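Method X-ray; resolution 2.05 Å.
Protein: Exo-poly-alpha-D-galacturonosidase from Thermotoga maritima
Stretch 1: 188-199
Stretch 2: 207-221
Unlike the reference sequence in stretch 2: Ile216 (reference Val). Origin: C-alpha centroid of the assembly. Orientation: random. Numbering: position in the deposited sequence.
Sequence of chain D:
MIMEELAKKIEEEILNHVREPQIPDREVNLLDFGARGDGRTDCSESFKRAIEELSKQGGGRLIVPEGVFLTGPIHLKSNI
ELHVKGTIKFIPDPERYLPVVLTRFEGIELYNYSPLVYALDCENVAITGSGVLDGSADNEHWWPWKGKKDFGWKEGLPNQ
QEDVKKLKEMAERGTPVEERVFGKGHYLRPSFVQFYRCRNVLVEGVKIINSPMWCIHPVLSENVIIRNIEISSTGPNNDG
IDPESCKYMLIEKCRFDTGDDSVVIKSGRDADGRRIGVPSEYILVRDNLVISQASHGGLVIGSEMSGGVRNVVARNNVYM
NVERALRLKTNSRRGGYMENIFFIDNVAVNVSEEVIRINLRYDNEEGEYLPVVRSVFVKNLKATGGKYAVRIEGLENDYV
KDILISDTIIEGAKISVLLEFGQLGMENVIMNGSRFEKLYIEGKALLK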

# COMPACT_ATOMS: atom_id res chain seq x y z
N LEU D 188 -8.77 38.36 -35.24
CA LEU D 188 -7.69 37.73 -34.48
C LEU D 188 -7.23 38.67 -33.36
O LEU D 188 -6.61 39.71 -33.63
CB LEU D 188 -6.53 37.37 -35.41
CG LEU D 188 -6.84 36.51 -36.65
CD1 LEU D 188 -5.62 36.43 -37.56
CD2 LEU D 188 -7.33 35.11 -36.25
N ARG D 189 -7.54 38.29 -32.12
CA ARG D 189 -7.14 39.05 -30.93
C ARG D 189 -5.62 39.17 -30.80
O ARG D 189 -4.89 38.28 -31.23
CB ARG D 189 -7.68 38.39 -29.66
CG ARG D 189 -9.18 38.49 -29.47
CD ARG D 189 -9.61 37.46 -28.43
NE ARG D 189 -9.49 36.09 -28.94
CZ ARG D 189 -9.30 35.01 -28.17
NH1 ARG D 189 -9.20 35.12 -26.85
NH2 ARG D 189 -9.21 33.82 -28.74
N PRO D 190 -5.13 40.27 -30.20
CA PRO D 190 -3.70 40.42 -29.95
C PRO D 190 -3.30 39.85 -28.58
O PRO D 190 -4.17 39.68 -27.71
CB PRO D 190 -3.53 41.94 -29.96
CG PRO D 190 -4.82 42.46 -29.42
CD PRO D 190 -5.88 41.51 -29.89
N SER D 191 -2.02 39.55 -28.40
CA SER D 191 -1.47 39.22 -27.08
C SER D 191 -1.54 40.46 -26.18
O SER D 191 -1.70 41.58 -26.67
CB SER D 191 -0.01 38.75 -27.20
OG SER D 191 0.09 37.49 -27.84
N PHE D 192 -1.45 40.25 -24.86
CA PHE D 192 -1.43 41.37 -23.93
C PHE D 192 -0.04 42.02 -23.93
O PHE D 192 0.16 43.07 -24.53
CB PHE D 192 -1.84 40.92 -22.52
CG PHE D 192 -2.26 42.04 -21.60
CD1 PHE D 192 -3.34 41.86 -20.73
CD2 PHE D 192 -1.59 43.26 -21.57
CE1 PHE D 192 -3.74 42.88 -19.86
CE2 PHE D 192 -1.98 44.29 -20.71
CZ PHE D 192 -3.06 44.09 -19.85
N VAL D 193 0.92 41.39 -23.26
CA VAL D 193 2.30 41.88 -23.22
C VAL D 193 3.16 41.03 -24.16
O VAL D 193 3.25 39.81 -23.98
CB VAL D 193 2.88 41.86 -21.77
CG1 VAL D 193 4.32 42.39 -21.74
CG2 VAL D 193 2.00 42.65 -20.80
N GLN D 194 3.77 41.66 -25.15
CA GLN D 194 4.58 40.93 -26.12
C GLN D 194 5.93 41.59 -26.35
O GLN D 194 6.01 42.77 -26.67
CB GLN D 194 3.83 40.74 -27.45
CG GLN D 194 4.50 39.75 -28.43
CD GLN D 194 3.67 39.49 -29.68
OE1 GLN D 194 3.62 40.30 -30.60
NE2 GLN D 194 3.02 38.33 -29.72
N PHE D 195 6.98 40.80 -26.14
CA PHE D 195 8.34 41.18 -26.50
C PHE D 195 8.71 40.33 -27.71
O PHE D 195 8.74 39.10 -27.63
CB PHE D 195 9.31 40.88 -25.34
CG PHE D 195 8.95 41.58 -24.06
CD1 PHE D 195 9.40 42.88 -23.82
CD2 PHE D 195 8.17 40.95 -23.09
CE1 PHE D 195 9.06 43.55 -22.64
CE2 PHE D 195 7.83 41.61 -21.91
CZ PHE D 195 8.28 42.92 -21.68
N TYR D 196 8.98 40.99 -28.83
CA TYR D 196 9.29 40.30 -30.08
C TYR D 196 10.75 40.49 -30.48
O TYR D 196 11.19 41.62 -30.73
CB TYR D 196 8.35 40.77 -31.20
CG TYR D 196 7.95 39.66 -32.14
CD1 TYR D 196 6.72 39.01 -32.00
CD2 TYR D 196 8.81 39.24 -33.15
CE1 TYR D 196 6.35 37.98 -32.86
CE2 TYR D 196 8.45 38.21 -34.02
CZ TYR D 196 7.22 37.59 -33.87
OH TYR D 196 6.88 36.57 -34.72
N ARG D 197 11.49 39.39 -30.51
CA ARG D 197 12.93 39.37 -30.82
C ARG D 197 13.72 40.33 -29.91
O ARG D 197 14.49 41.17 -30.39
CB ARG D 197 13.19 39.67 -32.30
CG ARG D 197 12.48 38.75 -33.29
CD ARG D 197 13.04 38.93 -34.71
NE ARG D 197 12.83 40.28 -35.22
CZ ARG D 197 12.21 40.58 -36.36
NH1 ARG D 197 11.72 39.62 -37.14
NH2 ARG D 197 12.08 41.85 -36.74
N CYS D 198 13.53 40.19 -28.60
CA CYS D 198 14.16 41.08 -27.64
C CYS D 198 15.22 40.37 -26.82
O CYS D 198 15.20 39.15 -26.68
CB CYS D 198 13.11 41.70 -26.71
SG CYS D 198 11.94 42.77 -27.53
N ARG D 199 16.15 41.15 -26.28
CA ARG D 199 17.20 40.67 -25.38
C ARG D 199 17.12 41.42 -24.06
O ARG D 199 16.88 42.63 -24.05
CB ARG D 199 18.58 40.91 -26.01
CG ARG D 199 19.28 39.66 -26.50
CD ARG D 199 20.60 39.99 -27.22
NE ARG D 199 21.49 40.84 -26.41
CZ ARG D 199 22.75 41.15 -26.74
NH1 ARG D 199 23.30 40.68 -27.85
NH2 ARG D 199 23.46 41.93 -25.94
N LYS D 207 0.32 43.06 -11.43
CA LYS D 207 -0.83 42.19 -11.60
C LYS D 207 -1.41 42.40 -13.00
O LYS D 207 -1.48 43.54 -13.49
CB LYS D 207 -1.90 42.48 -10.54
CG LYS D 207 -3.05 41.48 -10.54
CD LYS D 207 -4.12 41.85 -9.54
CE LYS D 207 -5.17 40.76 -9.47
NZ LYS D 207 -6.24 41.06 -8.48
N ILE D 208 -1.83 41.31 -13.64
CA ILE D 208 -2.43 41.36 -14.98
C ILE D 208 -3.83 40.75 -14.99
O ILE D 208 -4.00 39.58 -14.64
CB ILE D 208 -1.55 40.66 -16.04
CG1 ILE D 208 -0.19 41.36 -16.16
CG2 ILE D 208 -2.25 40.61 -17.41
CD1 ILE D 208 0.85 40.55 -16.91
N ILE D 209 -4.81 41.56 -15.41
CA ILE D 209 -6.24 41.20 -15.44
C ILE D 209 -6.89 41.49 -16.80
O ILE D 209 -6.38 42.30 -17.60
CB ILE D 209 -7.06 41.92 -14.32
CG1 ILE D 209 -7.02 43.45 -14.49
CG2 ILE D 209 -6.55 41.54 -12.93
CD1 ILE D 209 -7.84 44.21 -13.45
N ASN D 210 -8.03 40.83 -17.06
CA ASN D 210 -8.87 41.09 -18.23
C ASN D 210 -8.06 41.09 -19.54
O ASN D 210 -8.10 42.05 -20.31
CB ASN D 210 -9.63 42.43 -18.09
CG ASN D 210 -10.37 42.57 -16.76
OD1 ASN D 210 -11.11 41.69 -16.34
ND2 ASN D 210 -10.19 43.72 -16.12
N SER D 211 -7.33 40.00 -19.76
CA SER D 211 -6.49 39.87 -20.95
C SER D 211 -7.32 39.48 -22.17
O SER D 211 -8.21 38.63 -22.07
CB SER D 211 -5.39 38.84 -20.71
OG SER D 211 -4.61 38.64 -21.88
N PRO D 212 -7.04 40.11 -23.34
CA PRO D 212 -7.72 39.75 -24.58
C PRO D 212 -7.51 38.28 -24.93
O PRO D 212 -8.47 37.59 -25.30
CB PRO D 212 -7.04 40.65 -25.62
CG PRO D 212 -6.62 41.85 -24.84
CD PRO D 212 -6.18 41.30 -23.51
N MET D 213 -6.27 37.82 -24.76
CA MET D 213 -5.86 36.46 -25.08
C MET D 213 -4.63 36.11 -24.21
O MET D 213 -4.73 36.17 -22.98
CB MET D 213 -5.59 36.33 -26.59
CG MET D 213 -5.56 34.90 -27.10
SD MET D 213 -5.63 34.84 -28.90
CE MET D 213 -5.13 33.15 -29.19
N TRP D 214 -3.49 35.76 -24.81
CA TRP D 214 -2.30 35.37 -24.02
C TRP D 214 -1.75 36.57 -23.25
O TRP D 214 -1.68 37.68 -23.79
CB TRP D 214 -1.20 34.76 -24.89
CG TRP D 214 -1.60 33.54 -25.71
CD1 TRP D 214 -2.80 32.89 -25.69
CD2 TRP D 214 -0.77 32.83 -26.63
NE1 TRP D 214 -2.77 31.82 -26.56
CE2 TRP D 214 -1.54 31.76 -27.14
CE3 TRP D 214 0.56 32.99 -27.08
CZ2 TRP D 214 -1.02 30.85 -28.09
CZ3 TRP D 214 1.07 32.08 -28.00
CH2 TRP D 214 0.28 31.03 -28.50
N CYS D 215 -1.37 36.34 -21.99
CA CYS D 215 -1.04 37.44 -21.09
C CYS D 215 0.38 37.94 -21.26
O CYS D 215 0.59 39.11 -21.56
CB CYS D 215 -1.35 37.09 -19.63
SG CYS D 215 -3.11 36.80 -19.29
N ILE D 216 1.36 37.05 -21.08
CA ILE D 216 2.77 37.41 -21.29
C ILE D 216 3.40 36.54 -22.37
O ILE D 216 3.55 35.32 -22.20
CB ILE D 216 3.57 37.35 -19.99
CG1 ILE D 216 2.98 38.35 -18.98
CG2 ILE D 216 5.05 37.66 -20.27
CD1 ILE D 216 3.80 38.54 -17.73
N HIS D 217 3.78 37.18 -23.47
CA HIS D 217 4.16 36.46 -24.68
C HIS D 217 5.52 36.91 -25.24
O HIS D 217 5.57 37.69 -26.19
CB HIS D 217 3.04 36.58 -25.73
CG HIS D 217 3.19 35.69 -26.92
ND1 HIS D 217 2.52 35.90 -28.10
CD2 HIS D 217 3.95 34.58 -27.11
CE1 HIS D 217 2.85 34.96 -28.97
NE2 HIS D 217 3.72 34.15 -28.40
N PRO D 218 6.63 36.43 -24.64
CA PRO D 218 7.93 36.69 -25.24
C PRO D 218 8.16 35.76 -26.42
O PRO D 218 7.89 34.55 -26.32
CB PRO D 218 8.92 36.40 -24.10
CG PRO D 218 8.21 35.51 -23.16
CD PRO D 218 6.73 35.62 -23.40
N VAL D 219 8.65 36.32 -27.52
CA VAL D 219 8.84 35.58 -28.76
C VAL D 219 10.25 35.82 -29.28
O VAL D 219 10.70 36.96 -29.36
CB VAL D 219 7.82 36.01 -29.86
CG1 VAL D 219 7.98 35.17 -31.13
CG2 VAL D 219 6.38 35.94 -29.35
N LEU D 220 10.93 34.73 -29.61
CA LEU D 220 12.28 34.77 -30.20
C LEU D 220 13.21 35.66 -29.38
O LEU D 220 14.07 36.37 -29.92
CB LEU D 220 12.20 35.21 -31.67
CG LEU D 220 11.55 34.24 -32.65
CD1 LEU D 220 11.15 34.95 -33.93
CD2 LEU D 220 12.48 33.07 -32.94
N SER D 221 13.02 35.59 -28.07
CA SER D 221 13.71 36.45 -27.13
C SER D 221 14.70 35.66 -26.28
O SER D 221 14.55 34.44 -26.10
CB SER D 221 12.70 37.18 -26.24
OG SER D 221 11.98 38.13 -27.00

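A proline sits in the middle of this parallel strand pairing, and the hydrogen bonds pass around it, though one of them is weak. In a parallel pair, each strand bonds to its partner through alternate residues, so a proline can occupy one of the positions between without costing a bond to that partner. Pro218 occupies such a position beside Phe195: the amides on its two sides do the bonding, His217 N to Val193 O (2.7 Å) and Val219 N to Phe195 O (2.8 Å), while Pro218 CA lies 3.5 Å from Phe195 O in a CA-H...O contact.

The strands run at 5° to one another, in a register that pairs Val193 with Ile216 and Tyr196 with Val219. In return, carbonyls of the second stretch accept from amides of the first: Val193 N bonds to Cys215 O (2.9 Å) and Arg197 N to Val219 O (2.8 Å), with a weak bond from Phe195 N to His217 O (3.4 Å) between them. Just before the strand, Phe192 N reaches Trp214 O at 2.8 Å, so the pairing begins in the loops.

Side chains extend the match on both faces. His217 shares its face with Gln194, Tyr196 and Val219. Its ND1 is hydrogen-bonded to Ser191 OG (2.9 Å), which approaches the edge of the imidazole, where a ring nitrogen can meet a hydroxyl; either group could be the donor. Farther along, Val219 CG1 lies over the Tyr196 ring, 4.0 Å from its centroid, a CH-pi contact well suited to a branched aliphatic side chain. Val193, Phe195, Ile216 and Pro218 line the other face, all buried.

Phe192, with chi1 in the t well, has its CA-to-CB bond pointing toward the second stretch, and 112 Å² of the residue is covered by it, the largest area of any residue here. Its CE1 packs 3.7 Å from Ile208 CG2, and its CD1 is 4.0 Å from Pro212 CD, so a flat apolar ring touches both the short strand 207-209 and the segment that follows it. Beyond it, Arg189 NH1 donates to Pro212 O (3.0 Å) near the guanidinium plane, while Met213 CG covers one face of the group, a combination that suits a planar cation with polar edges.

At the far end, Ser221 OG serves twice, accepting from Cys198 N (3.0 Å) and donating to Val219 O within its own stretch (2.9 Å). A small hydroxyl can thus continue the pairing past strand 193-196. Together the contacts bury 1047 Å², summed over both sides.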